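Local coordinates for protein chlorite Dismutase (Nitrobacter winogradskyi, PDB 3QPI) that binds heme b and, as a chlorite dismutase, splits chlorite into chloride and molecular oxygen, at residues 66-79 / 115-128. Sequence-based numbering, arbitrary orientation.
Sequences EKIALTSVQAGLGR and IAASLKYLPAIARQ. With HEM (protoporphyrin IX containing Fe), chain C.
One wall of the heme pocket of this chlorite dismutase forms where Leu70 of helix 64-73 meets Leu119 and Arg127 of segment 115-128, which starts just after the axial ligand His114. Leu70 CD2 lies 3.6 Å from Leu119 CD2, the two side chains crossing at about a right angle, while Leu70 CD1 reaches the heme methyl CMA. Ile115 CD1 touches the same methyl and also Glu66 OE1; the other carboxylate oxygen, OE2, forms a salt bridge with Arg105. One turn on, Val73 CG2 packs 3.6 Å from Leu122 CD1, whose other branch, CD2, rests against the vinyl carbon CAB.

Arg127 is extended from CG to NE; NE lies 3.5 Å from heme CHB, and methyl CMB sits over one face of the guanidinium. NH1 donates to Gln74 OE1 at 3.1 Å, and NH2 adds a weak bond to the same oxygen; amide and guanidinium planes stand 49° apart. A leucine in place of Arg127 would probably leave Gln74 OE1 without these two donors and its amide freer to turn.

Beyond the helix, Arg79, bent at chi3 (-65°), turns its guanidinium to two successive carbonyls: NH1 to Pro123 O and, straighter at 160°, NH2 to Ala124 O (2.9 Å). One water joins Ala75 N to Pro123 O and Ile125 O; another links Ala75 O to Arg127 N.

Strand 126-131 pairs with strand 141-147, where Leu77 touches Trp144, and helix 152-163 packs against Ser118, Tyr121, Ala124 and Ile125.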
loop_
_atom_site.group_PDB
_atom_site.type_symbol
_atom_site.label_atom_id
_atom_site.label_comp_id
_atom_site.label_asym_id
_atom_site.label_seq_id
_atom_site.Cartn_x
_atom_site.Cartn_y
_atom_site.Cartn_z
ATOM N N GLU A 66 12.670 -6.334 14.070
ATOM C CA GLU A 66 11.553 -5.576 13.513
ATOM C C GLU A 66 10.275 -6.415 13.406
ATOM O O GLU A 66 9.175 -5.935 13.724
ATOM C CB GLU A 66 11.922 -5.004 12.155
ATOM C CG GLU A 66 12.977 -3.933 12.256
ATOM C CD GLU A 66 13.671 -3.665 10.934
ATOM O OE1 GLU A 66 13.554 -4.500 10.005
ATOM O OE2 GLU A 66 14.347 -2.618 10.828
ATOM N N LYS A 67 10.398 -7.669 12.983
ATOM C CA LYS A 67 9.201 -8.496 12.886
ATOM C C LYS A 67 8.569 -8.623 14.265
ATOM O O LYS A 67 7.366 -8.479 14.409
ATOM C CB LYS A 67 9.473 -9.884 12.323
ATOM C CG LYS A 67 8.198 -10.701 12.206
ATOM C CD LYS A 67 8.389 -11.954 11.402
ATOM C CE LYS A 67 7.055 -12.668 11.150
ATOM N NZ LYS A 67 7.246 -13.882 10.294
ATOM N N ILE A 68 9.388 -8.878 15.275
ATOM C CA ILE A 68 8.881 -8.963 16.633
ATOM C C ILE A 68 8.126 -7.684 17.029
ATOM O O ILE A 68 6.996 -7.760 17.496
ATOM C CB ILE A 68 10.010 -9.277 17.613
ATOM C CG1 ILE A 68 10.382 -10.760 17.476
ATOM C CG2 ILE A 68 9.583 -8.949 19.034
ATOM C CD1 ILE A 68 11.672 -11.137 18.172
ATOM N N ALA A 69 8.736 -6.522 16.805
ATOM C CA ALA A 69 8.105 -5.246 17.125
ATOM C C ALA A 69 6.781 -5.039 16.380
ATOM O O ALA A 69 5.818 -4.528 16.950
ATOM C CB ALA A 69 9.054 -4.102 16.824
ATOM N N LEU A 70 6.733 -5.442 15.115
ATOM C CA LEU A 70 5.534 -5.278 14.308
ATOM C C LEU A 70 4.409 -6.183 14.772
ATOM O O LEU A 70 3.275 -5.731 14.957
ATOM C CB LEU A 70 5.842 -5.581 12.841
ATOM C CG LEU A 70 6.680 -4.519 12.125
ATOM C CD1 LEU A 70 7.393 -5.097 10.900
ATOM C CD2 LEU A 70 5.778 -3.352 11.734
ATOM N N THR A 71 4.697 -7.467 14.944
ATOM C CA THR A 71 3.629 -8.406 15.282
ATOM C C THR A 71 3.053 -8.120 16.664
ATOM O O THR A 71 1.943 -8.538 16.967
ATOM C CB THR A 71 4.089 -9.879 15.223
ATOM O OG1 THR A 71 5.204 -10.065 16.092
ATOM C CG2 THR A 71 4.489 -10.267 13.809
ATOM N N SER A 72 3.789 -7.393 17.497
ATOM C CA SER A 72 3.289 -7.068 18.829
ATOM C C SER A 72 2.242 -5.952 18.818
ATOM O O SER A 72 1.375 -5.920 19.688
ATOM C CB SER A 72 4.432 -6.687 19.767
ATOM O OG SER A 72 5.033 -5.480 19.360
ATOM N N VAL A 73 2.304 -5.043 17.847
ATOM C CA VAL A 73 1.296 -3.975 17.794
ATOM C C VAL A 73 0.304 -4.051 16.627
ATOM O O VAL A 73 -0.810 -3.568 16.753
ATOM C CB VAL A 73 1.924 -2.565 17.810
ATOM C CG1 VAL A 73 2.630 -2.310 19.149
ATOM C CG2 VAL A 73 2.871 -2.380 16.649
ATOM N N GLN A 74 0.683 -4.652 15.504
ATOM C CA GLN A 74 -0.146 -4.557 14.297
ATOM C C GLN A 74 -1.476 -5.300 14.419
ATOM O O GLN A 74 -1.590 -6.279 15.152
ATOM C CB GLN A 74 0.625 -5.043 13.059
ATOM C CG GLN A 74 0.736 -6.540 12.924
ATOM C CD GLN A 74 1.936 -6.949 12.086
ATOM O OE1 GLN A 74 2.647 -6.102 11.531
ATOM N NE2 GLN A 74 2.181 -8.246 12.008
ATOM N N ALA A 75 -2.479 -4.821 13.690
ATOM C CA ALA A 75 -3.783 -5.473 13.661
ATOM C C ALA A 75 -3.984 -6.177 12.320
ATOM O O ALA A 75 -3.174 -6.030 11.398
ATOM C CB ALA A 75 -4.885 -4.459 13.903
ATOM N N GLY A 76 -5.052 -6.952 12.210
ATOM C CA GLY A 76 -5.327 -7.681 10.982
ATOM C C GLY A 76 -6.382 -6.994 10.137
ATOM O O GLY A 76 -7.013 -6.036 10.581
ATOM N N LEU A 77 -6.581 -7.496 8.922
ATOM C CA LEU A 77 -7.632 -7.009 8.049
ATOM C C LEU A 77 -8.983 -7.503 8.569
ATOM O O LEU A 77 -9.052 -8.482 9.313
ATOM C CB LEU A 77 -7.413 -7.510 6.613
ATOM C CG LEU A 77 -6.016 -7.257 6.003
ATOM C CD1 LEU A 77 -5.914 -7.761 4.563
ATOM C CD2 LEU A 77 -5.648 -5.776 6.073
ATOM N N GLY A 78 -10.053 -6.825 8.171
ATOM C CA GLY A 78 -11.393 -7.297 8.443
ATOM C C GLY A 78 -11.958 -6.903 9.800
ATOM O O GLY A 78 -12.953 -7.475 10.221
ATOM N N ARG A 79 -11.340 -5.935 10.484
ATOM C CA ARG A 79 -11.872 -5.474 11.771
ATOM C C ARG A 79 -13.240 -4.853 11.555
ATOM O O ARG A 79 -13.439 -4.070 10.625
ATOM C CB ARG A 79 -10.953 -4.457 12.438
ATOM C CG ARG A 79 -9.620 -5.021 12.891
ATOM C CD ARG A 79 -8.684 -3.912 13.331
ATOM N NE ARG A 79 -8.298 -3.011 12.242
ATOM C CZ ARG A 79 -7.544 -1.925 12.417
ATOM N NH1 ARG A 79 -7.108 -1.625 13.642
ATOM N NH2 ARG A 79 -7.213 -1.146 11.378
ATOM N N ILE A 115 10.046 1.708 8.734
ATOM C CA ILE A 115 9.451 0.884 9.757
ATOM C C ILE A 115 9.357 1.654 11.055
ATOM O O ILE A 115 8.264 1.798 11.605
ATOM C CB ILE A 115 10.233 -0.407 9.973
ATOM C CG1 ILE A 115 10.226 -1.232 8.676
ATOM C CG2 ILE A 115 9.606 -1.231 11.101
ATOM C CD1 ILE A 115 10.978 -2.569 8.753
ATOM N N ALA A 116 10.492 2.176 11.518
ATOM C CA ALA A 116 10.587 2.748 12.851
ATOM C C ALA A 116 9.654 3.938 13.016
ATOM O O ALA A 116 9.047 4.119 14.070
ATOM C CB ALA A 116 12.024 3.157 13.157
ATOM N N ALA A 117 9.534 4.751 11.975
ATOM C CA ALA A 117 8.673 5.915 12.060
ATOM C C ALA A 117 7.195 5.574 11.859
ATOM O O ALA A 117 6.334 6.400 12.142
ATOM C CB ALA A 117 9.105 6.976 11.060
ATOM N N SER A 118 6.884 4.376 11.373
ATOM C CA SER A 118 5.479 4.047 11.128
ATOM C C SER A 118 4.853 3.277 12.284
ATOM O O SER A 118 3.633 3.219 12.399
ATOM C CB SER A 118 5.318 3.259 9.827
ATOM O OG SER A 118 5.726 4.051 8.725
ATOM N N LEU A 119 5.688 2.707 13.147
ATOM C CA LEU A 119 5.197 1.904 14.265
ATOM C C LEU A 119 4.144 2.624 15.120
ATOM O O LEU A 119 3.242 1.993 15.650
ATOM C CB LEU A 119 6.361 1.441 15.153
ATOM C CG LEU A 119 7.196 0.285 14.597
ATOM C CD1 LEU A 119 8.368 -0.032 15.518
ATOM C CD2 LEU A 119 6.351 -0.966 14.379
ATOM N N LYS A 120 4.241 3.935 15.256
ATOM C CA LYS A 120 3.296 4.635 16.127
ATOM C C LYS A 120 1.873 4.580 15.581
ATOM O O LYS A 120 0.924 4.747 16.331
ATOM C CB LYS A 120 3.718 6.087 16.370
ATOM C CG LYS A 120 3.838 6.943 15.125
ATOM C CD LYS A 120 4.451 8.312 15.445
ATOM C CE LYS A 120 3.482 9.183 16.243
ATOM N NZ LYS A 120 4.114 10.412 16.856
ATOM N N TYR A 121 1.726 4.341 14.283
ATOM C CA TYR A 121 0.408 4.352 13.655
ATOM C C TYR A 121 -0.328 3.032 13.781
ATOM O O TYR A 121 -1.449 2.891 13.270
ATOM C CB TYR A 121 0.514 4.729 12.179
ATOM C CG TYR A 121 0.954 6.153 11.958
ATOM C CD1 TYR A 121 0.034 7.194 11.971
ATOM C CD2 TYR A 121 2.290 6.463 11.745
ATOM C CE1 TYR A 121 0.434 8.507 11.766
ATOM C CE2 TYR A 121 2.694 7.772 11.543
ATOM C CZ TYR A 121 1.758 8.782 11.549
ATOM O OH TYR A 121 2.153 10.075 11.345
ATOM N N LEU A 122 0.295 2.057 14.433
ATOM C CA LEU A 122 -0.384 0.797 14.723
ATOM C C LEU A 122 -0.760 0.833 16.186
ATOM O O LEU A 122 -0.028 1.409 16.990
ATOM C CB LEU A 122 0.519 -0.427 14.448
ATOM C CG LEU A 122 1.532 -0.343 13.293
ATOM C CD1 LEU A 122 2.275 -1.667 13.133
ATOM C CD2 LEU A 122 0.870 0.059 11.973
ATOM N N PRO A 123 -1.877 0.188 16.553
ATOM C CA PRO A 123 -2.687 -0.661 15.676
ATOM C C PRO A 123 -3.734 0.083 14.836
ATOM O O PRO A 123 -4.419 -0.546 14.041
ATOM C CB PRO A 123 -3.384 -1.591 16.663
ATOM C CG PRO A 123 -3.557 -0.746 17.897
ATOM C CD PRO A 123 -2.391 0.208 17.940
ATOM N N ALA A 124 -3.873 1.388 14.996
ATOM C CA ALA A 124 -4.901 2.104 14.236
ATOM C C ALA A 124 -4.964 1.664 12.753
ATOM O O ALA A 124 -6.033 1.315 12.247
ATOM C CB ALA A 124 -4.687 3.620 14.339
ATOM N N ILE A 125 -3.822 1.678 12.067
ATOM C CA ILE A 125 -3.795 1.375 10.643
ATOM C C ILE A 125 -3.340 -0.069 10.436
ATOM O O ILE A 125 -2.236 -0.408 10.814
ATOM C CB ILE A 125 -2.814 2.324 9.869
ATOM C CG1 ILE A 125 -3.000 3.799 10.279
ATOM C CG2 ILE A 125 -2.972 2.151 8.365
ATOM C CD1 ILE A 125 -4.395 4.386 9.945
ATOM N N ALA A 126 -4.203 -0.915 9.873
ATOM C CA ALA A 126 -3.818 -2.266 9.466
ATOM C C ALA A 126 -3.402 -2.225 8.004
ATOM O O ALA A 126 -3.913 -1.404 7.236
ATOM C CB ALA A 126 -4.990 -3.264 9.656
ATOM N N ARG A 127 -2.493 -3.117 7.613
ATOM C CA ARG A 127 -1.902 -3.055 6.272
ATOM C C ARG A 127 -1.683 -4.437 5.674
ATOM O O ARG A 127 -1.517 -5.430 6.394
ATOM C CB ARG A 127 -0.540 -2.340 6.317
ATOM C CG ARG A 127 0.541 -3.158 7.009
ATOM C CD ARG A 127 1.885 -2.440 7.131
ATOM N NE ARG A 127 2.926 -3.428 7.399
ATOM C CZ ARG A 127 3.065 -4.055 8.569
ATOM N NH1 ARG A 127 2.248 -3.773 9.579
ATOM N NH2 ARG A 127 4.011 -4.970 8.733
ATOM N N GLN A 128 -1.664 -4.478 4.346
ATOM C CA GLN A 128 -1.179 -5.634 3.619
ATOM C C GLN A 128 -0.474 -5.171 2.347
ATOM O O GLN A 128 -0.992 -4.336 1.609
ATOM C CB GLN A 128 -2.317 -6.592 3.258
ATOM C CG GLN A 128 -1.832 -7.846 2.456
ATOM C CD GLN A 128 -0.841 -8.708 3.245
ATOM O OE1 GLN A 128 -1.185 -9.251 4.299
ATOM N NE2 GLN A 128 0.394 -8.823 2.750
HETATM C CHA HEM C . 7.087 -2.098 2.837
HETATM C CHB HEM C . 5.680 -1.292 7.340
HETATM C CHC HEM C . 2.647 2.172 5.772
HETATM C CHD HEM C . 4.286 1.533 1.384
HETATM C C1A HEM C . 6.912 -2.141 4.178
HETATM C C2A HEM C . 7.624 -3.099 5.010
HETATM C C3A HEM C . 7.245 -2.917 6.290
HETATM C C4A HEM C . 6.287 -1.814 6.269
HETATM C CMA HEM C . 7.775 -3.714 7.538
HETATM C CAA HEM C . 8.648 -4.077 4.412
HETATM C CBA HEM C . 8.097 -5.467 4.127
HETATM C CGA HEM C . 9.292 -6.314 3.739
HETATM O O1A HEM C . 9.345 -6.666 2.545
HETATM O O2A HEM C . 10.192 -6.613 4.587
HETATM C C1B HEM C . 4.751 -0.314 7.230
HETATM C C2B HEM C . 3.951 0.094 8.359
HETATM C C3B HEM C . 3.097 1.006 7.918
HETATM C C4B HEM C . 3.343 1.238 6.508
HETATM C CMB HEM C . 3.999 -0.446 9.811
HETATM C CAB HEM C . 2.062 1.704 8.830
HETATM C CBB HEM C . 0.781 1.740 8.458
HETATM C C1C HEM C . 2.823 2.344 4.454
HETATM C C2C HEM C . 2.128 3.273 3.562
HETATM C C3C HEM C . 2.587 3.039 2.334
HETATM C C4C HEM C . 3.597 2.003 2.443
HETATM C CMC HEM C . 1.013 4.253 3.999
HETATM C CAC HEM C . 2.250 3.717 0.995
HETATM C CBC HEM C . 1.811 4.983 0.989
HETATM C C1D HEM C . 5.134 0.500 1.337
HETATM C C2D HEM C . 5.772 0.051 0.123
HETATM C C3D HEM C . 6.643 -1.099 0.608
HETATM C C4D HEM C . 6.448 -1.183 2.036
HETATM C CMD HEM C . 5.638 0.557 -1.350
HETATM C CAD HEM C . 7.576 -1.979 -0.234
HETATM C CBD HEM C . 8.967 -1.333 -0.138
HETATM C CGD HEM C . 9.910 -2.041 -1.085
HETATM O O1D HEM C . 10.010 -3.286 -0.991
HETATM O O2D HEM C . 10.559 -1.366 -1.931
HETATM N NA HEM C . 6.059 -1.348 4.966
HETATM N NB HEM C . 4.372 0.396 6.092
HETATM N NC HEM C . 3.716 1.594 3.743
HETATM N ND HEM C . 5.562 -0.236 2.456
HETATM FE FE HEM C . 5.023 0.272 4.211
HETATM O O HOH W 1 -1.442 -4.752 9.858
HETATM O O HOH W 2 -2.545 -2.165 12.640
#